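PDB 3KTY: probable methyltransferase from Bordetella pertussis, which probably transfers a methyl group from S-adenosyl-L-methionine to RNA through this SPOUT-fold domain of the TrmH family. Local coordinates for residues Phe8-Phe13 / Arg111-Thr116; Met15-His20 / Asn134-Leu139. All coordinates share one frame; numbering follows the deposited sequence.

Interaction 1: Phe8-Phe13 / Arg111-Thr116; sequences FSRVRF and RHLDDT
At the C-terminal end of helix 102-115, which packs against the parallel sheet, the Arg10 guanidinium reaches carbonyls at and just past the helix end from the turn leading into strand 11-16. Arg10 NH1 donates to Thr116 O at 3.0 Å, with the donor lying 45° out of the carbonyl plane, and more weakly to Leu113 O at 3.1 Å. The side chain bends at chi3 (62°), which carries the guanidinium alongside Leu113, the two chains running past each other in opposite directions. Leu113 CB lies over one guanidinium face near its rim, and Leu113 CD2 comes within 3.7 Å of Arg10 NH1. Deeper in, Leu113 CD1 meets Val11 CG2 at 3.8 Å, the two side chains crossing at about a right angle. Thr116 turns its OG1 back to His112 O (3.0 Å), which also accepts from Thr116 N on the opposite face of its plane. Arg10 NE is held by Gly119 O, in the loop leading into strand 121-125; the positive charge would probably suit the negative end of the helix dipole. Helix-on-sheet packing of an alpha/beta/alpha sandwich is thus joined by Leu113 and Val11, with an arginine bonded at the helix C-terminus.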
# COMPACT_ATOMS: atom_id res chain seq x y z
N PHE A 8 9.85 5.22 15.77
CA PHE A 8 8.99 4.24 15.17
C PHE A 8 8.41 3.25 16.19
O PHE A 8 7.35 2.68 15.96
CB PHE A 8 9.74 3.49 14.08
CG PHE A 8 9.76 4.21 12.77
CD1 PHE A 8 9.08 3.69 11.67
CD2 PHE A 8 10.46 5.41 12.63
CE1 PHE A 8 9.10 4.36 10.45
CE2 PHE A 8 10.49 6.09 11.41
CZ PHE A 8 9.81 5.58 10.31
N SER A 9 9.10 3.05 17.31
CA SER A 9 8.61 2.10 18.33
C SER A 9 7.40 2.65 19.05
O SER A 9 6.73 1.94 19.79
CB SER A 9 9.70 1.78 19.33
OG SER A 9 9.99 2.94 20.09
N ARG A 10 7.10 3.92 18.80
CA ARG A 10 6.03 4.64 19.51
C ARG A 10 4.74 4.70 18.73
O ARG A 10 3.79 5.42 19.11
CB ARG A 10 6.51 6.04 19.87
CG ARG A 10 7.60 6.02 20.92
CD ARG A 10 8.27 7.36 20.93
NE ARG A 10 7.34 8.42 21.30
CZ ARG A 10 7.66 9.71 21.28
NH1 ARG A 10 6.77 10.63 21.64
NH2 ARG A 10 8.89 10.07 20.91
N VAL A 11 4.71 3.93 17.64
CA VAL A 11 3.51 3.76 16.86
C VAL A 11 2.98 2.34 16.97
O VAL A 11 3.75 1.38 16.82
CB VAL A 11 3.76 4.13 15.34
CG1 VAL A 11 2.55 3.77 14.52
CG2 VAL A 11 4.10 5.65 15.18
N ARG A 12 1.68 2.20 17.15
CA ARG A 12 1.06 0.87 17.27
C ARG A 12 -0.08 0.67 16.34
O ARG A 12 -0.87 1.60 16.16
CB ARG A 12 0.47 0.70 18.67
CG ARG A 12 1.52 0.33 19.60
CD ARG A 12 1.46 1.23 20.73
NE ARG A 12 0.88 0.52 21.83
CZ ARG A 12 1.51 0.26 22.96
NH1 ARG A 12 2.75 0.66 23.17
NH2 ARG A 12 0.87 -0.42 23.86
N PHE A 13 -0.21 -0.54 15.80
CA PHE A 13 -1.33 -0.89 14.91
C PHE A 13 -2.22 -1.94 15.54
O PHE A 13 -1.79 -3.05 15.85
CB PHE A 13 -0.82 -1.38 13.55
CG PHE A 13 0.09 -0.40 12.85
CD1 PHE A 13 -0.39 0.41 11.85
CD2 PHE A 13 1.40 -0.26 13.25
CE1 PHE A 13 0.43 1.34 11.22
CE2 PHE A 13 2.23 0.65 12.64
CZ PHE A 13 1.75 1.45 11.63
N ARG A 111 3.63 15.29 14.63
CA ARG A 111 3.58 16.43 15.53
C ARG A 111 3.46 15.94 16.98
O ARG A 111 4.20 16.36 17.86
CB ARG A 111 2.35 17.28 15.17
CG ARG A 111 2.56 18.78 15.11
CD ARG A 111 1.51 19.45 14.21
NE ARG A 111 1.70 19.08 12.80
CZ ARG A 111 0.71 18.91 11.92
NH1 ARG A 111 0.98 18.57 10.66
NH2 ARG A 111 -0.55 19.10 12.31
N HIS A 112 2.52 15.02 17.20
CA HIS A 112 2.33 14.44 18.51
C HIS A 112 3.60 13.76 19.01
O HIS A 112 4.02 14.00 20.12
CB HIS A 112 1.16 13.47 18.49
CG HIS A 112 0.77 12.98 19.85
ND1 HIS A 112 0.08 13.76 20.76
CD2 HIS A 112 0.96 11.78 20.46
CE1 HIS A 112 -0.11 13.07 21.87
NE2 HIS A 112 0.42 11.87 21.72
N LEU A 113 4.24 12.94 18.20
CA LEU A 113 5.44 12.27 18.67
C LEU A 113 6.60 13.22 18.92
O LEU A 113 7.49 12.93 19.74
CB LEU A 113 5.86 11.16 17.71
CG LEU A 113 4.80 10.07 17.58
CD1 LEU A 113 5.31 8.95 16.72
CD2 LEU A 113 4.38 9.55 18.96
N ASP A 114 6.59 14.35 18.22
CA ASP A 114 7.64 15.33 18.38
C ASP A 114 7.34 16.22 19.56
O ASP A 114 8.27 16.68 20.22
CB ASP A 114 7.80 16.18 17.12
CG ASP A 114 8.67 15.52 16.06
OD1 ASP A 114 9.30 14.47 16.34
OD2 ASP A 114 8.71 16.05 14.94
N ASP A 115 6.06 16.47 19.83
CA ASP A 115 5.67 17.41 20.89
C ASP A 115 5.55 16.79 22.30
O ASP A 115 5.47 17.52 23.26
CB ASP A 115 4.37 18.14 20.53
CG ASP A 115 4.54 19.12 19.38
OD1 ASP A 115 5.70 19.39 19.00
OD2 ASP A 115 3.52 19.62 18.86
N THR A 116 5.51 15.47 22.40
CA THR A 116 5.43 14.79 23.70
C THR A 116 6.64 13.89 23.91
O THR A 116 7.17 13.30 22.97
CB THR A 116 4.16 13.89 23.85
OG1 THR A 116 4.19 12.87 22.85
CG2 THR A 116 2.88 14.68 23.71

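Interaction 2: Met15-His20 / Asn134-Leu139; sequences MTQPSH and NAQIEL
Gln136 stretches straight from its helix, CG anti to the carbonyl carbon (chi1 -69°) and the chain extended beyond it, while Gln17 bends at chi2 (96°); the two amides thus approach from opposite directions. The two amide planes lie 21° apart. The nearest pair is Gln17 OE1 and Gln136 NE2 at 3.6 Å, followed by Gln17 NE2 and Gln136 OE1 at 3.9 Å. A third side chain joins from the end of strand 11-16: Thr16 also comes at Gln136 from the opposite direction, its OG1 standing 4.0 Å from Gln136 OE1 and its CB 4.2 Å from Gln136 NE2. The Thr16 hydroxyl is engaged in the sheet instead, bonded to Leu125 O of the neighbouring strand 121-125, whose backbone also pairs with Thr16. Gln17, just past the strand, has positive phi and psi, and its backbone pairs with Val42 of strand 39-42. On the helical side, the backbone N of Gln136 is bonded by Thr133 OG1, and its side chain touches Leu75 of helix 75-79. The contact therefore lies at the C-terminal ends of the parallel strands of the alpha/beta/alpha SPOUT-type domain, where the chain leaving strand 11-16 meets the short helix 134-138 that follows strand 121-125. Its chemistry is polar but loose: any dipole attraction between the amides is probably weak at separations longer than an ordinary hydrogen bond, which suggests that neighbouring backbone and side-chain bonds, rather than a direct bond between the glutamines, fix the two elements here.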
# COMPACT_ATOMS: atom_id res chain seq x y z
N MSE A 15 -5.55 -4.25 15.37
CA MSE A 15 -6.60 -4.91 14.61
C MSE A 15 -7.70 -5.44 15.51
O MSE A 15 -7.45 -6.28 16.38
CB MSE A 15 -6.00 -6.10 13.86
CG MSE A 15 -5.03 -5.75 12.74
SE MSE A 15 -4.19 -7.42 12.17
CE MSE A 15 -5.59 -8.11 10.93
N THR A 16 -8.92 -4.99 15.32
CA THR A 16 -10.02 -5.53 16.11
C THR A 16 -10.81 -6.69 15.46
O THR A 16 -11.20 -6.65 14.29
CB THR A 16 -11.01 -4.44 16.54
OG1 THR A 16 -11.73 -3.99 15.40
CG2 THR A 16 -10.29 -3.28 17.22
N GLN A 17 -11.04 -7.72 16.26
CA GLN A 17 -11.79 -8.88 15.81
C GLN A 17 -11.18 -9.59 14.60
O GLN A 17 -11.91 -10.12 13.78
CB GLN A 17 -13.24 -8.49 15.51
CG GLN A 17 -14.15 -8.53 16.69
CD GLN A 17 -14.32 -7.18 17.34
OE1 GLN A 17 -13.70 -6.89 18.37
NE2 GLN A 17 -15.18 -6.35 16.75
N PRO A 18 -9.84 -9.60 14.47
CA PRO A 18 -9.29 -10.30 13.31
C PRO A 18 -9.91 -11.67 13.23
O PRO A 18 -9.94 -12.39 14.21
CB PRO A 18 -7.80 -10.45 13.64
CG PRO A 18 -7.70 -10.19 15.12
CD PRO A 18 -8.76 -9.15 15.35
N SER A 19 -10.38 -12.02 12.04
CA SER A 19 -11.12 -13.25 11.83
C SER A 19 -10.25 -14.26 11.09
O SER A 19 -10.35 -15.46 11.35
CB SER A 19 -12.39 -12.93 11.04
OG SER A 19 -13.08 -14.11 10.70
N HIS A 20 -9.39 -13.77 10.19
CA HIS A 20 -8.56 -14.61 9.33
C HIS A 20 -7.07 -14.56 9.73
O HIS A 20 -6.45 -13.51 9.66
CB HIS A 20 -8.69 -14.13 7.88
CG HIS A 20 -10.11 -14.06 7.38
ND1 HIS A 20 -10.81 -15.18 6.97
CD2 HIS A 20 -10.94 -13.01 7.21
CE1 HIS A 20 -12.02 -14.82 6.57
NE2 HIS A 20 -12.12 -13.51 6.71
N ASN A 134 -19.61 1.51 16.81
CA ASN A 134 -19.68 2.93 17.11
C ASN A 134 -18.95 3.22 18.42
O ASN A 134 -18.23 4.21 18.55
CB ASN A 134 -21.12 3.45 17.10
CG ASN A 134 -21.47 4.18 15.80
OD1 ASN A 134 -20.64 4.27 14.88
ND2 ASN A 134 -22.69 4.72 15.71
N ALA A 135 -19.10 2.29 19.36
CA ALA A 135 -18.48 2.39 20.66
C ALA A 135 -16.96 2.25 20.60
O ALA A 135 -16.25 2.83 21.40
CB ALA A 135 -19.07 1.35 21.60
N GLN A 136 -16.46 1.45 19.67
CA GLN A 136 -15.02 1.33 19.51
C GLN A 136 -14.47 2.64 18.94
O GLN A 136 -13.48 3.21 19.43
CB GLN A 136 -14.70 0.13 18.62
CG GLN A 136 -15.02 -1.19 19.32
CD GLN A 136 -14.64 -2.43 18.50
OE1 GLN A 136 -14.91 -2.52 17.29
NE2 GLN A 136 -14.04 -3.41 19.19
N ILE A 137 -15.14 3.14 17.91
CA ILE A 137 -14.80 4.43 17.35
C ILE A 137 -14.82 5.55 18.39
O ILE A 137 -13.90 6.36 18.44
CB ILE A 137 -15.72 4.75 16.18
CG1 ILE A 137 -15.41 3.79 15.02
CG2 ILE A 137 -15.56 6.21 15.76
CD1 ILE A 137 -16.35 3.90 13.84
N GLU A 138 -15.84 5.58 19.24
CA GLU A 138 -15.92 6.63 20.26
C GLU A 138 -14.72 6.63 21.22
O GLU A 138 -14.40 7.66 21.80
CB GLU A 138 -17.24 6.61 21.06
CG GLU A 138 -17.51 7.99 21.73
CD GLU A 138 -18.74 8.03 22.67
OE1 GLU A 138 -19.46 7.02 22.80
OE2 GLU A 138 -18.97 9.11 23.28
N LEU A 139 -14.05 5.48 21.34
CA LEU A 139 -12.88 5.36 22.20
C LEU A 139 -11.62 6.01 21.61
O LEU A 139 -10.63 6.19 22.30
CB LEU A 139 -12.59 3.89 22.49
CG LEU A 139 -13.59 3.10 23.35
CD1 LEU A 139 -13.13 1.65 23.53
CD2 LEU A 139 -13.83 3.77 24.71

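Both contacts start from strand 11-16, a central strand of the parallel sheet, but they sit at its two ends, with centres about 21 Å apart. Both are partly buried. Interaction 1, at the N-terminal end, buries about twice the surface, pairs two buried residues, Val11 and Leu113, with a partly exposed arginine, and is fixed by directed bonds to helix 102-115. Interaction 2, at the C-terminal end, meets helix 134-138 through uncharged polar groups around one buried residue, Thr16, without any bond between its segments. Along the chain the segments alternate: the 8-13 end is bonded to a helix before strand 121-125, and the 15-20 end only touches one after it.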